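Local structure of phosphodiesterase (Salpingoeca rosetta, 7D7P) at residues R162-L165 with A166-N170. The protein is a largely helical member of the 3'5'-cyclic nucleotide phosphodiesterase family, of the HD clan, with a metal-binding centre. Residues are numbered along the deposited sequence; the frame is centred on the assembly and turned at random.
Sequences RSEL and ALVYN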
ATOM      1  N   ARG A 162      15.240  -5.317 -31.092  1.00 24.32           N
ATOM      2  CA  ARG A 162      14.982  -6.265 -32.174  1.00 23.62           C
ATOM      3  C   ARG A 162      16.070  -7.336 -32.217  1.00 24.80           C
ATOM      4  O   ARG A 162      16.644  -7.644 -33.265  1.00 18.26           O
ATOM      5  CB  ARG A 162      14.850  -5.546 -33.518  1.00 27.71           C
ATOM      6  CG  ARG A 162      13.448  -5.021 -33.784  1.00 36.14           C
ATOM      7  CD  ARG A 162      13.444  -3.526 -34.060  1.00 37.87           C
ATOM      8  NE  ARG A 162      13.867  -3.222 -35.423  1.00 49.61           N
ATOM      9  CZ  ARG A 162      13.712  -2.038 -36.008  1.00 53.41           C
ATOM     10  NH1 ARG A 162      13.141  -1.040 -35.348  1.00 44.28           N
ATOM     11  NH2 ARG A 162      14.127  -1.854 -37.253  1.00 52.97           N
ATOM     12  N   SER A 163      16.358  -7.896 -31.045  1.00 19.75           N
ATOM     13  CA  SER A 163      17.396  -8.902 -30.918  1.00 21.42           C
ATOM     14  C   SER A 163      17.031 -10.148 -31.722  1.00 18.15           C
ATOM     15  O   SER A 163      15.888 -10.344 -32.147  1.00 16.18           O
ATOM     16  CB  SER A 163      17.604  -9.273 -29.451  1.00 20.41           C
ATOM     17  OG  SER A 163      16.521 -10.055 -28.975  1.00 19.94           O
ATOM     18  N   GLU A 164      18.035 -11.003 -31.926  1.00 16.43           N
ATOM     19  CA  GLU A 164      17.798 -12.257 -32.630  1.00 24.06           C
ATOM     20  C   GLU A 164      16.776 -13.114 -31.894  1.00 22.81           C
ATOM     21  O   GLU A 164      15.932 -13.765 -32.522  1.00 22.77           O
ATOM     22  CB  GLU A 164      19.116 -13.013 -32.813  1.00 27.45           C
ATOM     23  CG  GLU A 164      18.978 -14.373 -33.486  1.00 29.17           C
ATOM     24  CD  GLU A 164      18.357 -14.291 -34.869  1.00 30.80           C
ATOM     25  OE1 GLU A 164      18.566 -13.274 -35.563  1.00 36.49           O
ATOM     26  OE2 GLU A 164      17.662 -15.252 -35.263  1.00 35.14           O
ATOM     27  N   LEU A 165      16.820 -13.111 -30.559  1.00 16.43           N
ATOM     28  CA  LEU A 165      15.826 -13.854 -29.791  1.00 17.90           C
ATOM     29  C   LEU A 165      14.432 -13.267 -29.985  1.00 20.60           C
ATOM     30  O   LEU A 165      13.450 -14.010 -30.107  1.00 18.59           O
ATOM     31  CB  LEU A 165      16.210 -13.863 -28.312  1.00 26.45           C
ATOM     32  CG  LEU A 165      16.084 -15.190 -27.561  1.00 29.54           C
ATOM     33  CD1 LEU A 165      16.623 -16.348 -28.393  1.00 25.96           C
ATOM     34  CD2 LEU A 165      16.808 -15.108 -26.228  1.00 35.92           C
ATOM     35  N   ALA A 166      14.326 -11.935 -30.021  1.00 16.22           N
ATOM     36  CA  ALA A 166      13.038 -11.302 -30.283  1.00 15.05           C
ATOM     37  C   ALA A 166      12.520 -11.641 -31.676  1.00 17.28           C
ATOM     38  O   ALA A 166      11.305 -11.762 -31.873  1.00 18.74           O
ATOM     39  CB  ALA A 166      13.149  -9.786 -30.115  1.00 12.34           C
ATOM     40  N   LEU A 167      13.419 -11.794 -32.649  1.00 15.25           N
ATOM     41  CA  LEU A 167      12.999 -12.171 -33.995  1.00 15.01           C
ATOM     42  C   LEU A 167      12.559 -13.629 -34.049  1.00 11.76           C
ATOM     43  O   LEU A 167      11.630 -13.977 -34.787  1.00 17.34           O
ATOM     44  CB  LEU A 167      14.130 -11.915 -34.988  1.00 13.10           C
ATOM     45  CG  LEU A 167      14.508 -10.447 -35.192  1.00 25.74           C
ATOM     46  CD1 LEU A 167      15.523 -10.307 -36.317  1.00 20.02           C
ATOM     47  CD2 LEU A 167      13.268  -9.607 -35.472  1.00 15.32           C
ATOM     48  N   VAL A 168      13.214 -14.496 -33.274  1.00 15.32           N
ATOM     49  CA  VAL A 168      12.837 -15.906 -33.257  1.00 16.39           C
ATOM     50  C   VAL A 168      11.424 -16.073 -32.715  1.00 17.51           C
ATOM     51  O   VAL A 168      10.618 -16.837 -33.259  1.00 13.51           O
ATOM     52  CB  VAL A 168      13.854 -16.724 -32.439  1.00 14.56           C
ATOM     53  CG1 VAL A 168      13.300 -18.113 -32.117  1.00 11.03           C
ATOM     54  CG2 VAL A 168      15.174 -16.835 -33.186  1.00 15.10           C
ATOM     55  N   TYR A 169      11.087 -15.338 -31.655  1.00 13.15           N
ATOM     56  CA  TYR A 169       9.864 -15.589 -30.906  1.00 16.45           C
ATOM     57  C   TYR A 169       8.780 -14.551 -31.154  1.00 15.78           C
ATOM     58  O   TYR A 169       7.750 -14.574 -30.471  1.00 15.12           O
ATOM     59  CB  TYR A 169      10.187 -15.696 -29.416  1.00 16.10           C
ATOM     60  CG  TYR A 169      10.925 -16.976 -29.111  1.00 15.06           C
ATOM     61  CD1 TYR A 169      10.336 -18.205 -29.368  1.00 13.41           C
ATOM     62  CD2 TYR A 169      12.217 -16.959 -28.602  1.00 13.75           C
ATOM     63  CE1 TYR A 169      11.003 -19.387 -29.109  1.00 17.18           C
ATOM     64  CE2 TYR A 169      12.895 -18.140 -28.338  1.00 12.77           C
ATOM     65  CZ  TYR A 169      12.279 -19.351 -28.592  1.00 11.54           C
ATOM     66  OH  TYR A 169      12.944 -20.530 -28.335  1.00 12.70           O
ATOM     67  N   ASN A 170       8.983 -13.651 -32.117  1.00 12.32           N
ATOM     68  CA  ASN A 170       7.950 -12.710 -32.552  1.00 12.75           C
ATOM     69  C   ASN A 170       7.421 -11.875 -31.387  1.00 17.99           C
ATOM     70  O   ASN A 170       6.225 -11.593 -31.298  1.00 13.47           O
ATOM     71  CB  ASN A 170       6.812 -13.448 -33.263  1.00 12.22           C
ATOM     72  CG  ASN A 170       7.288 -14.192 -34.497  1.00 15.47           C
ATOM     73  OD1 ASN A 170       7.681 -13.577 -35.486  1.00 16.09           O
ATOM     74  ND2 ASN A 170       7.257 -15.524 -34.443  1.00 14.00           N
TER
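Ser163 OG holds two hydrogen bonds: Ala166 N donates to it at 3.1 Å, with a nearly straight N-H...O angle of 162°, and ND1 of His158, in the preceding helix 155-161, makes the second. The serine torsion (chi1 73°) sets OG between its own backbone N and carbonyl carbon, from where it meets the N-H of Ala166 and also touches Ala166 CB. Ser163 is thus the N-cap of the short surface helix 164-169, directly after Arg162, whose positive phi ends helix 155-161 in a Schellman motif. Three backbone bonds continue the turn: Leu167 N to Ser163 O (2.9 Å), Val168 N to Glu164 O (2.9 Å) and Tyr169 N to Leu165 O (3.1 Å). Glu164 bends at chi2 (59°), and its carboxylate crosses the Val168 side chain at a slant, OE2 3.6 Å from Val168 CG2. Val168 CG1 sits over the centre of the Tyr169 ring, 3.7 Å above its plane. Leu165 and Tyr169 run side by side, Leu165 CD1 4.1 Å from Tyr169 CE2, and both side chains pack on helix 174-187, Leu165 against Val174 and His178, Tyr169 against Asn177 and His181.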